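Local atomic coordinates of BauA (Acinetobacter baumannii, PDB entry 6HCP), a protein that acts as the TonB-dependent outer-membrane receptor for ferric preacinetobactin and probably carries this iron-siderophore complex across the outer membrane. Residues A[74-78]-A[698-702]; A[179-185]-A[211-216]; A[651-657]-A[670-676]. One frame throughout, in Å; residues are numbered along the deposited sequence. Where two conformers were deposited one is given.

Contact 1: residues A[74-78]-A[698-702]. With C8E ((hydroxyethyloxy)tri(ethyloxy)octane), chain B; EDO (1,2-ethanediol), chain K.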
loop_
_atom_site.group_PDB
_atom_site.type_symbol
_atom_site.label_atom_id
_atom_site.label_comp_id
_atom_site.label_asym_id
_atom_site.label_seq_id
_atom_site.Cartn_x
_atom_site.Cartn_y
_atom_site.Cartn_z
ATOM N N ASP A 74 -4.575 -18.076 -14.133
ATOM C CA ASP A 74 -3.689 -17.796 -12.994
ATOM C C ASP A 74 -3.248 -16.322 -12.970
ATOM O O ASP A 74 -3.089 -15.737 -11.894
ATOM C CB ASP A 74 -2.488 -18.729 -12.979
ATOM C CG ASP A 74 -2.824 -20.141 -12.506
ATOM O OD1 ASP A 74 -3.917 -20.325 -11.924
ATOM O OD2 ASP A 74 -2.005 -21.039 -12.746
ATOM N N LYS A 75 -3.068 -15.708 -14.145
ATOM C CA LYS A 75 -2.713 -14.282 -14.225
ATOM C C LYS A 75 -3.949 -13.382 -14.097
ATOM O O LYS A 75 -3.823 -12.145 -13.985
ATOM C CB LYS A 75 -1.994 -14.004 -15.559
ATOM C CG LYS A 75 -0.714 -14.784 -15.777
ATOM C CD LYS A 75 0.374 -14.532 -14.729
ATOM C CE LYS A 75 0.931 -13.126 -14.839
ATOM N NZ LYS A 75 2.015 -12.848 -13.867
ATOM N N GLN A 76 -5.146 -13.969 -14.214
ATOM C CA GLN A 76 -6.397 -13.188 -14.398
ATOM C C GLN A 76 -6.223 -12.221 -15.587
ATOM O O GLN A 76 -6.649 -11.056 -15.548
ATOM C CB GLN A 76 -6.796 -12.448 -13.107
ATOM C CG GLN A 76 -6.841 -13.340 -11.863
ATOM C CD GLN A 76 -7.570 -12.696 -10.696
ATOM O OE1 GLN A 76 -8.696 -12.240 -10.818
ATOM N NE2 GLN A 76 -6.864 -12.512 -9.595
ATOM N N ALA A 77 -5.631 -12.729 -16.667
ATOM C CA ALA A 77 -5.305 -11.935 -17.839
ATOM C C ALA A 77 -6.587 -11.433 -18.510
ATOM O O ALA A 77 -7.519 -12.203 -18.799
ATOM C CB ALA A 77 -4.465 -12.760 -18.790
ATOM N N LYS A 78 -6.608 -10.133 -18.785
ATOM C CA LYS A 78 -7.752 -9.444 -19.347
ATOM C C LYS A 78 -7.568 -9.240 -20.863
ATOM O O LYS A 78 -8.490 -8.826 -21.553
ATOM C CB LYS A 78 -7.913 -8.101 -18.636
ATOM C CG LYS A 78 -8.118 -8.171 -17.122
ATOM C CD LYS A 78 -9.557 -8.460 -16.714
ATOM C CE LYS A 78 -9.786 -8.542 -15.209
ATOM N NZ LYS A 78 -9.177 -9.764 -14.630
ATOM N N TYR A 698 -5.663 -4.097 -8.447
ATOM C CA TYR A 698 -6.058 -5.278 -7.645
ATOM C C TYR A 698 -7.022 -6.139 -8.469
ATOM O O TYR A 698 -7.923 -5.607 -9.110
ATOM C CB TYR A 698 -6.728 -4.849 -6.332
ATOM C CG TYR A 698 -5.943 -3.915 -5.430
ATOM C CD1 TYR A 698 -5.889 -2.549 -5.671
ATOM C CD2 TYR A 698 -5.316 -4.378 -4.287
ATOM C CE1 TYR A 698 -5.185 -1.686 -4.842
ATOM C CE2 TYR A 698 -4.562 -3.538 -3.478
ATOM C CZ TYR A 698 -4.544 -2.180 -3.726
ATOM O OH TYR A 698 -3.901 -1.310 -2.882
ATOM N N MET A 699 -6.826 -7.459 -8.455
ATOM C CA MET A 699 -7.723 -8.395 -9.145
ATOM C C MET A 699 -8.068 -9.567 -8.221
ATOM O O MET A 699 -7.176 -10.163 -7.603
ATOM C CB MET A 699 -7.082 -8.947 -10.422
ATOM C CG MET A 699 -6.761 -7.864 -11.471
ATOM S SD MET A 699 -6.213 -8.632 -13.008
ATOM C CE MET A 699 -5.570 -7.223 -13.922
ATOM N N LEU A 700 -9.368 -9.881 -8.138
ATOM C CA LEU A 700 -9.846 -11.068 -7.414
ATOM C C LEU A 700 -10.687 -11.936 -8.346
ATOM O O LEU A 700 -11.473 -11.410 -9.116
ATOM C CB LEU A 700 -10.696 -10.628 -6.222
ATOM C CG LEU A 700 -9.996 -9.718 -5.208
ATOM C CD1 LEU A 700 -11.004 -9.132 -4.224
ATOM C CD2 LEU A 700 -8.891 -10.459 -4.478
ATOM N N SER A 701 -10.575 -13.259 -8.186
ATOM C CA SER A 701 -11.502 -14.144 -8.837
ATOM C C SER A 701 -11.776 -15.369 -7.967
ATOM O O SER A 701 -10.917 -15.816 -7.209
ATOM C CB SER A 701 -11.048 -14.541 -10.230
ATOM O OG SER A 701 -9.923 -15.390 -10.208
ATOM N N VAL A 702 -12.959 -15.953 -8.194
ATOM C CA VAL A 702 -13.382 -17.197 -7.570
ATOM C C VAL A 702 -14.029 -18.072 -8.644
ATOM O O VAL A 702 -14.915 -17.603 -9.348
ATOM C CB VAL A 702 -14.374 -16.928 -6.424
ATOM C CG1 VAL A 702 -14.884 -18.224 -5.812
ATOM C CG2 VAL A 702 -13.763 -16.029 -5.361
HETATM C C2 C8E B . 1.688 -4.722 0.024
HETATM C C3 C8E B . 1.625 -3.375 0.746
HETATM C C4 C8E B . 2.220 -2.241 -0.100
HETATM C C5 C8E B . 2.066 -0.861 0.557
HETATM C C6 C8E B . 0.641 -0.300 0.582
HETATM C C7 C8E B . 0.004 -0.324 -0.801
HETATM C C8 C8E B . -0.846 -1.581 -0.996
HETATM O O9 C8E B . -1.526 -1.858 0.229
HETATM C C10 C8E B . -2.432 -2.951 0.121
HETATM C C11 C8E B . -2.330 -3.790 1.385
HETATM O O12 C8E B . -2.165 -5.166 1.029
HETATM C C13 C8E B . -1.884 -6.001 2.159
HETATM C C14 C8E B . -2.671 -7.311 2.092
HETATM O O15 C8E B . -2.968 -7.653 0.732
HETATM C C16 C8E B . -4.328 -7.425 0.340
HETATM C C17 C8E B . -4.732 -8.380 -0.785
HETATM O O18 C8E B . -5.907 -7.887 -1.438
HETATM C C19 C8E B . -6.263 -8.662 -2.578
HETATM C C20 C8E B . -6.467 -7.765 -3.798
HETATM C C1 EDO K . -3.320 -16.033 -8.658
HETATM O O1 EDO K . -3.307 -17.141 -9.631
HETATM C C2 EDO K . -1.906 -15.929 -8.052
HETATM O O2 EDO K . -0.949 -15.537 -9.060
#

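Contact 2: residues A[179-185]-A[211-216]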
loop_
_atom_site.group_PDB
_atom_site.type_symbol
_atom_site.label_atom_id
_atom_site.label_comp_id
_atom_site.label_asym_id
_atom_site.label_seq_id
_atom_site.Cartn_x
_atom_site.Cartn_y
_atom_site.Cartn_z
ATOM N N THR A 179 -15.374 -12.264 -11.095
ATOM C CA THR A 179 -14.176 -11.437 -11.142
ATOM C C THR A 179 -14.473 -10.064 -10.541
ATOM O O THR A 179 -15.532 -9.460 -10.758
ATOM C CB THR A 179 -13.584 -11.323 -12.566
ATOM O OG1 THR A 179 -14.446 -10.615 -13.453
ATOM C CG2 THR A 179 -13.291 -12.668 -13.181
ATOM N N TYR A 180 -13.406 -9.509 -9.963
ATOM C CA TYR A 180 -13.305 -8.130 -9.566
ATOM C C TYR A 180 -11.948 -7.586 -10.049
ATOM O O TYR A 180 -10.926 -8.272 -9.984
ATOM C CB TYR A 180 -13.433 -8.016 -8.039
ATOM C CG TYR A 180 -12.896 -6.747 -7.446
ATOM C CD1 TYR A 180 -13.670 -5.610 -7.324
ATOM C CD2 TYR A 180 -11.581 -6.676 -7.027
ATOM C CE1 TYR A 180 -13.153 -4.440 -6.789
ATOM C CE2 TYR A 180 -11.052 -5.520 -6.490
ATOM C CZ TYR A 180 -11.847 -4.403 -6.345
ATOM O OH TYR A 180 -11.264 -3.275 -5.831
ATOM N N MET A 181 -11.971 -6.326 -10.472
ATOM C CA MET A 181 -10.769 -5.566 -10.675
ATOM C C MET A 181 -11.009 -4.163 -10.124
ATOM O O MET A 181 -12.074 -3.591 -10.293
ATOM C CB MET A 181 -10.383 -5.494 -12.163
ATOM C CG MET A 181 -9.161 -4.630 -12.420
ATOM S SD MET A 181 -8.510 -4.803 -14.130
ATOM C CE MET A 181 -9.904 -4.320 -15.137
ATOM N N SER A 182 -10.020 -3.630 -9.407
ATOM C CA SER A 182 -10.151 -2.297 -8.825
ATOM C C SER A 182 -10.323 -1.262 -9.937
ATOM O O SER A 182 -9.844 -1.476 -11.064
ATOM C CB SER A 182 -8.969 -1.990 -7.936
ATOM O OG SER A 182 -7.746 -1.989 -8.654
ATOM N N ASP A 183 -11.089 -0.195 -9.678
ATOM C CA ASP A 183 -11.720 0.119 -8.397
ATOM C C ASP A 183 -13.072 -0.596 -8.225
ATOM O O ASP A 183 -13.535 -0.764 -7.088
ATOM C CB ASP A 183 -11.942 1.625 -8.271
ATOM C CG ASP A 183 -10.693 2.413 -7.931
ATOM O OD1 ASP A 183 -9.765 1.792 -7.434
ATOM O OD2 ASP A 183 -10.699 3.643 -8.144
ATOM N N ALA A 184 -13.828 -0.807 -9.306
ATOM C CA ALA A 184 -15.197 -1.351 -9.163
ATOM C C ALA A 184 -15.660 -2.112 -10.410
ATOM O O ALA A 184 -16.801 -1.956 -10.845
ATOM C CB ALA A 184 -16.163 -0.238 -8.806
ATOM N N GLN A 185 -14.766 -2.907 -11.003
ATOM C CA GLN A 185 -15.144 -3.699 -12.166
ATOM C C GLN A 185 -15.537 -5.102 -11.711
ATOM O O GLN A 185 -14.738 -5.818 -11.138
ATOM C CB GLN A 185 -14.017 -3.821 -13.192
ATOM C CG GLN A 185 -14.548 -4.326 -14.526
ATOM C CD GLN A 185 -13.491 -4.953 -15.396
ATOM O OE1 GLN A 185 -12.789 -5.868 -14.971
ATOM N NE2 GLN A 185 -13.434 -4.499 -16.646
ATOM N N ARG A 211 -17.945 -8.229 -18.152
ATOM C CA ARG A 211 -17.493 -7.454 -17.017
ATOM C C ARG A 211 -17.646 -5.974 -17.323
ATOM O O ARG A 211 -17.627 -5.549 -18.481
ATOM C CB ARG A 211 -16.080 -7.859 -16.587
ATOM C CG ARG A 211 -15.013 -7.719 -17.645
ATOM C CD ARG A 211 -13.697 -8.270 -17.120
ATOM N NE ARG A 211 -12.760 -8.224 -18.213
ATOM C CZ ARG A 211 -12.439 -9.259 -18.981
ATOM N NH1 ARG A 211 -11.671 -9.047 -20.038
ATOM N NH2 ARG A 211 -12.764 -10.489 -18.613
ATOM N N ASP A 212 -17.841 -5.184 -16.258
ATOM C CA ASP A 212 -18.101 -3.786 -16.438
ATOM C C ASP A 212 -17.821 -3.067 -15.122
ATOM O O ASP A 212 -18.075 -3.612 -14.048
ATOM C CB ASP A 212 -19.564 -3.560 -16.857
ATOM C CG ASP A 212 -19.920 -2.130 -17.215
ATOM O OD1 ASP A 212 -19.142 -1.501 -17.953
ATOM O OD2 ASP A 212 -20.893 -1.612 -16.617
ATOM N N GLY A 213 -17.349 -1.824 -15.235
ATOM C CA GLY A 213 -17.228 -0.926 -14.103
ATOM C C GLY A 213 -15.933 -0.141 -14.126
ATOM O O GLY A 213 -15.061 -0.341 -14.985
ATOM N N ASP A 214 -15.777 0.699 -13.102
ATOM C CA ASP A 214 -14.631 1.552 -12.917
ATOM C C ASP A 214 -13.364 0.716 -12.826
ATOM O O ASP A 214 -13.291 -0.245 -12.070
ATOM C CB ASP A 214 -14.760 2.368 -11.631
ATOM C CG ASP A 214 -15.847 3.412 -11.691
ATOM O OD1 ASP A 214 -16.276 3.738 -12.806
ATOM O OD2 ASP A 214 -16.127 3.998 -10.643
ATOM N N ALA A 215 -12.336 1.169 -13.538
ATOM C CA ALA A 215 -11.033 0.500 -13.553
ATOM C C ALA A 215 -10.086 1.258 -12.620
ATOM O O ALA A 215 -10.535 2.060 -11.790
ATOM C CB ALA A 215 -10.479 0.455 -14.969
ATOM N N ALA A 216 -8.777 1.001 -12.760
ATOM C CA ALA A 216 -7.812 1.463 -11.765
ATOM C C ALA A 216 -7.352 2.886 -12.063
ATOM O O ALA A 216 -6.835 3.576 -11.195
ATOM C CB ALA A 216 -6.654 0.515 -11.684
HETATM O O HOH W 1 -14.592 -11.633 -16.238
HETATM O O HOH W 2 -8.894 5.157 -9.982
HETATM O O HOH W 3 -18.221 0.911 -11.373
HETATM O O HOH W 4 -11.931 -5.678 -18.746
#

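Contact 3: residues A[651-657]-A[670-676]. With EDO (1,2-ethanediol), chain K.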
loop_
_atom_site.group_PDB
_atom_site.type_symbol
_atom_site.label_atom_id
_atom_site.label_comp_id
_atom_site.label_asym_id
_atom_site.label_seq_id
_atom_site.Cartn_x
_atom_site.Cartn_y
_atom_site.Cartn_z
ATOM N N LEU A 651 9.004 -3.009 -12.264
ATOM C CA LEU A 651 7.673 -3.207 -11.718
ATOM C C LEU A 651 7.618 -4.550 -10.981
ATOM O O LEU A 651 8.186 -5.538 -11.436
ATOM C CB LEU A 651 6.653 -3.155 -12.863
ATOM C CG LEU A 651 6.691 -1.872 -13.708
ATOM C CD1 LEU A 651 5.660 -1.934 -14.826
ATOM C CD2 LEU A 651 6.455 -0.630 -12.856
ATOM N N LEU A 652 6.864 -4.571 -9.872
ATOM C CA LEU A 652 6.649 -5.757 -9.081
ATOM C C LEU A 652 5.171 -6.116 -9.132
ATOM O O LEU A 652 4.323 -5.242 -9.029
ATOM C CB LEU A 652 7.051 -5.509 -7.630
ATOM C CG LEU A 652 8.510 -5.133 -7.384
ATOM C CD1 LEU A 652 8.741 -4.949 -5.881
ATOM C CD2 LEU A 652 9.453 -6.168 -7.944
ATOM N N ASP A 653 4.897 -7.423 -9.138
ATOM C CA ASP A 653 3.552 -7.939 -8.989
ATOM C C ASP A 653 3.591 -9.050 -7.923
ATOM O O ASP A 653 4.571 -9.763 -7.803
ATOM C CB ASP A 653 2.994 -8.473 -10.317
ATOM C CG ASP A 653 3.319 -7.621 -11.535
ATOM O OD1 ASP A 653 2.974 -6.403 -11.530
ATOM O OD2 ASP A 653 3.838 -8.209 -12.526
ATOM N N VAL A 654 2.471 -9.251 -7.236
ATOM C CA VAL A 654 2.359 -10.371 -6.290
ATOM C C VAL A 654 0.978 -10.996 -6.417
ATOM O O VAL A 654 0.012 -10.349 -6.790
ATOM C CB VAL A 654 2.608 -9.914 -4.841
ATOM C CG1 VAL A 654 4.059 -9.531 -4.633
ATOM C CG2 VAL A 654 1.671 -8.784 -4.447
ATOM N N GLY A 655 0.882 -12.253 -5.981
ATOM C CA GLY A 655 -0.394 -12.910 -5.986
ATOM C C GLY A 655 -0.454 -14.059 -4.996
ATOM O O GLY A 655 0.569 -14.557 -4.551
ATOM N N ALA A 656 -1.677 -14.525 -4.754
ATOM C CA ALA A 656 -1.895 -15.756 -4.015
ATOM C C ALA A 656 -3.081 -16.490 -4.640
ATOM O O ALA A 656 -4.044 -15.874 -5.137
ATOM C CB ALA A 656 -2.115 -15.459 -2.543
ATOM N N ARG A 657 -3.010 -17.818 -4.573
ATOM C CA ARG A 657 -4.039 -18.689 -5.071
ATOM C C ARG A 657 -4.291 -19.798 -4.038
ATOM O O ARG A 657 -3.355 -20.317 -3.475
ATOM C CB ARG A 657 -3.571 -19.286 -6.399
ATOM C CG ARG A 657 -4.553 -20.209 -7.111
ATOM C CD ARG A 657 -4.152 -20.391 -8.577
ATOM N NE ARG A 657 -2.916 -21.144 -8.763
ATOM C CZ ARG A 657 -1.784 -20.676 -9.296
ATOM N NH1 ARG A 657 -0.806 -21.522 -9.551
ATOM N NH2 ARG A 657 -1.582 -19.382 -9.474
ATOM N N ARG A 670 -8.319 -16.589 -6.301
ATOM C CA ARG A 670 -7.136 -15.926 -6.833
ATOM C C ARG A 670 -7.175 -14.451 -6.441
ATOM O O ARG A 670 -8.217 -13.781 -6.520
ATOM C CB ARG A 670 -7.055 -16.048 -8.359
ATOM C CG ARG A 670 -6.803 -17.455 -8.868
ATOM C CD ARG A 670 -6.873 -17.562 -10.389
ATOM N NE ARG A 670 -6.449 -18.870 -10.857
ATOM C CZ ARG A 670 -7.266 -19.792 -11.348
ATOM N NH1 ARG A 670 -8.578 -19.657 -11.239
ATOM N NH2 ARG A 670 -6.756 -20.845 -11.952
ATOM N N ALA A 671 -6.002 -13.951 -6.058
ATOM C CA ALA A 671 -5.800 -12.568 -5.729
ATOM C C ALA A 671 -4.481 -12.140 -6.371
ATOM O O ALA A 671 -3.488 -12.825 -6.199
ATOM C CB ALA A 671 -5.761 -12.362 -4.228
ATOM N N ASN A 672 -4.497 -10.975 -7.038
ATOM C CA ASN A 672 -3.309 -10.445 -7.716
ATOM C C ASN A 672 -3.262 -8.925 -7.539
ATOM O O ASN A 672 -4.294 -8.262 -7.583
ATOM C CB ASN A 672 -3.295 -10.748 -9.217
ATOM C CG ASN A 672 -3.137 -12.212 -9.516
ATOM O OD1 ASN A 672 -4.121 -12.962 -9.441
ATOM N ND2 ASN A 672 -1.887 -12.638 -9.551
ATOM N N ILE A 673 -2.051 -8.416 -7.292
ATOM C CA ILE A 673 -1.764 -7.007 -7.358
ATOM C C ILE A 673 -0.679 -6.820 -8.417
ATOM O O ILE A 673 0.398 -7.366 -8.289
ATOM C CB ILE A 673 -1.298 -6.425 -6.001
ATOM C CG1 ILE A 673 -2.253 -6.789 -4.859
ATOM C CG2 ILE A 673 -1.119 -4.916 -6.123
ATOM C CD1 ILE A 673 -1.781 -6.318 -3.496
ATOM N N TYR A 674 -0.985 -5.996 -9.422
ATOM C CA TYR A 674 -0.028 -5.622 -10.451
ATOM C C TYR A 674 0.482 -4.203 -10.166
ATOM O O TYR A 674 -0.301 -3.338 -9.775
ATOM C CB TYR A 674 -0.711 -5.755 -11.819
ATOM C CG TYR A 674 -0.948 -7.187 -12.233
ATOM C CD1 TYR A 674 0.092 -7.972 -12.697
ATOM C CD2 TYR A 674 -2.182 -7.794 -12.055
ATOM C CE1 TYR A 674 -0.075 -9.321 -12.949
ATOM C CE2 TYR A 674 -2.382 -9.132 -12.359
ATOM C CZ TYR A 674 -1.321 -9.905 -12.793
ATOM O OH TYR A 674 -1.478 -11.224 -13.113
ATOM N N ASN A 675 1.721 -3.929 -10.563
ATOM C CA ASN A 675 2.409 -2.682 -10.262
ATOM C C ASN A 675 2.202 -2.350 -8.770
ATOM O O ASN A 675 1.665 -1.309 -8.405
ATOM C CB ASN A 675 1.968 -1.539 -11.176
ATOM C CG ASN A 675 2.852 -0.322 -11.023
ATOM O OD1 ASN A 675 3.871 -0.389 -10.335
ATOM N ND2 ASN A 675 2.471 0.790 -11.640
ATOM N N LEU A 676 2.648 -3.261 -7.912
ATOM C CA LEU A 676 2.345 -3.144 -6.484
ATOM C C LEU A 676 3.003 -1.905 -5.866
ATOM O O LEU A 676 2.460 -1.361 -4.900
ATOM C CB LEU A 676 2.711 -4.441 -5.766
ATOM C CG LEU A 676 4.159 -4.670 -5.362
ATOM C CD1 LEU A 676 4.395 -4.195 -3.939
ATOM C CD2 LEU A 676 4.486 -6.158 -5.463
HETATM C C1 EDO K . -3.320 -16.033 -8.658
HETATM O O1 EDO K . -3.307 -17.141 -9.631
HETATM C C2 EDO K . -1.906 -15.929 -8.052
HETATM O O2 EDO K . -0.949 -15.537 -9.060
HETATM O O HOH W 5 5.679 -2.020 -9.008
HETATM O O HOH W 6 0.112 -10.641 -9.797
#

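Contact 1: residues A[74-78]-A[698-702]
Gln76 and Lys78, just beyond the end of helix 69-75, meet Met699 and Ser701 on strand 697-705, joining the plug of this TonB-dependent receptor to the inner wall of its beta-barrel. Within the helix, Asp74 stays clear of the strand. Its carbonyl O accepts a hydrogen bond from O1 of a 1,2-ethanediol molecule (2.7 Å), and its carboxylate forms salt bridges with Lys70 and Arg670. Lys75 follows, its carbonyl O taken up by the hydroxyl of Tyr674. Gln76 then closes the helix in a Schellman motif; with a positive phi of 53° it projects its side chain toward the barrel. Extended beyond CG, that side chain slides past Met699 in the opposite direction until its amide reaches the strand backbone. NE2 makes a weak bond to Met699 O (3.1 Å, 148° at the hydrogen), and its stronger partner is Asn672 on the adjoining strand, so two barrel oxygens hold this amide nitrogen. On the other branch, OE1 of Gln76 packs against Ser701 CB at 3.3 Å. Lys78 curls back through two kinks in its chain, and its NZ donates to Gln76 O over 3.0 Å, tilted 29° from the carbonyl plane. Met699 and Lys78 meet tip to tip, with Met699 SD 3.6 Å from Lys78 NZ and 3.5 Å from Gln76 O.

Contact 2: residues A[179-185]-A[211-216]
Ala184 N donates a nearly straight hydrogen bond to Asp214 O (2.9 Å, 164° at the hydrogen), and beside it Asp183 N donates to Ala215 O at 3.1 Å. The second bond comes from above the carbonyl plane rather than onto a lone pair. Both donors lie at the tight turn joining the first two strands of the TonB-dependent receptor barrel, 173-181 and 184-196, which packs here against the chain leaving strand 202-212, the hairpin partner of 184-196. A cis peptide precedes Asp183, and Met181 and Gln185 exchange two backbone bonds. Water reinforces the pairing: one molecule accepts from Asp214 N and donates to Ala184 O, another accepts from both Gln185 NE2 (2.8 Å) and Arg211 NE (2.7 Å), and a third links Arg211 NH2 with Thr179 OG1. Gln185 NE2 also donates to Lys222 O on strand 221-234. Farther out, chi1 of 59° and an extended chain lay the Arg211 stem obliquely against the Gln185 amide, with Gln185 OE1 3.3 Å from Arg211 CD and the amide and guanidinium planes 49° apart. The CA atoms come nearest at Gly213 and Gln185, 4.0 Å apart, and Gly213 CA makes a CA-H...O contact with Ala184 O. The methyl of Ala184 rests on Asp214 CB. The direct partners of the charged ends lie outside: Arg211 NH2 forms a salt bridge with Glu133 and NH1 a hydrogen bond with Ser131, and Asp183 pairs with Lys679 of the second subunit. Backbone polarity and water therefore join the turn to residues 211-216, whereas the charges are probably balanced by the plug and by the second subunit.

Contact 3: residues A[651-657]-A[670-676]
The Tyr674 ring carries a water over one face, offset toward the rim, and the Asp653 carboxylate approaches it obliquely, planes 59° apart, with Asp653 CG 3.4 Å from Tyr674 CD1. Asp653 OD1 also accepts Asn675 N (2.9 Å), tying the carboxylate to the backbone where strand 665-674 ends. The side chains of Arg657 and Arg670 run alongside each other in the same direction, their guanidinium planes 40° apart, with Arg657 CD 3.6 Å from Arg670 NE. A 1,2-ethanediol sits with O1 at the edge of both, taking a hydrogen bond from Arg657 NH2 (2.8 Å), and its O2 is held by Asn672 ND2. The salt bridge of Arg657 to Glu614 probably eases the like charges, which are not in contact. On the opposite face of the strands, Leu676 CD2 packs tightly, 3.4 Å from Leu652 CB and 3.5 Å from Val654 CG1. Paired backbone bonds join Val654 with Ile673 and Ala656 with Ala671. Past the end of strand 665-674 the register slips by one residue: Leu676 N, not Asn675 N, donates to Leu652 O (2.8 Å, 171° at the hydrogen). Polar groups turned to the plug, aliphatic ones turned away, and regular antiparallel pairing from Val654/Ile673 to Arg657/Arg670 mark a hairpin of a transmembrane beta-barrel.

Overall arrangement
The three contacts cluster on one side of the chain's centre and share neighbouring barrel strands. Contact 1 brings the plug onto strand 697-705, the last of the barrel, which is flanked by strand 173-181 of contact 2 and strand 665-674 of contact 3. Its centre lies about 11 Å from that of contact 2 and about 9 Å from that of contact 3; the centres of contacts 2 and 3 are about 16 Å apart, and their nearest atoms about 7 Å apart. Along the chain, both are nested within the loop closed by contact 1, contact 2 coming first. The final strand thus closes the barrel between its first strand and strand 665-674, at a place where the plug meets the wall.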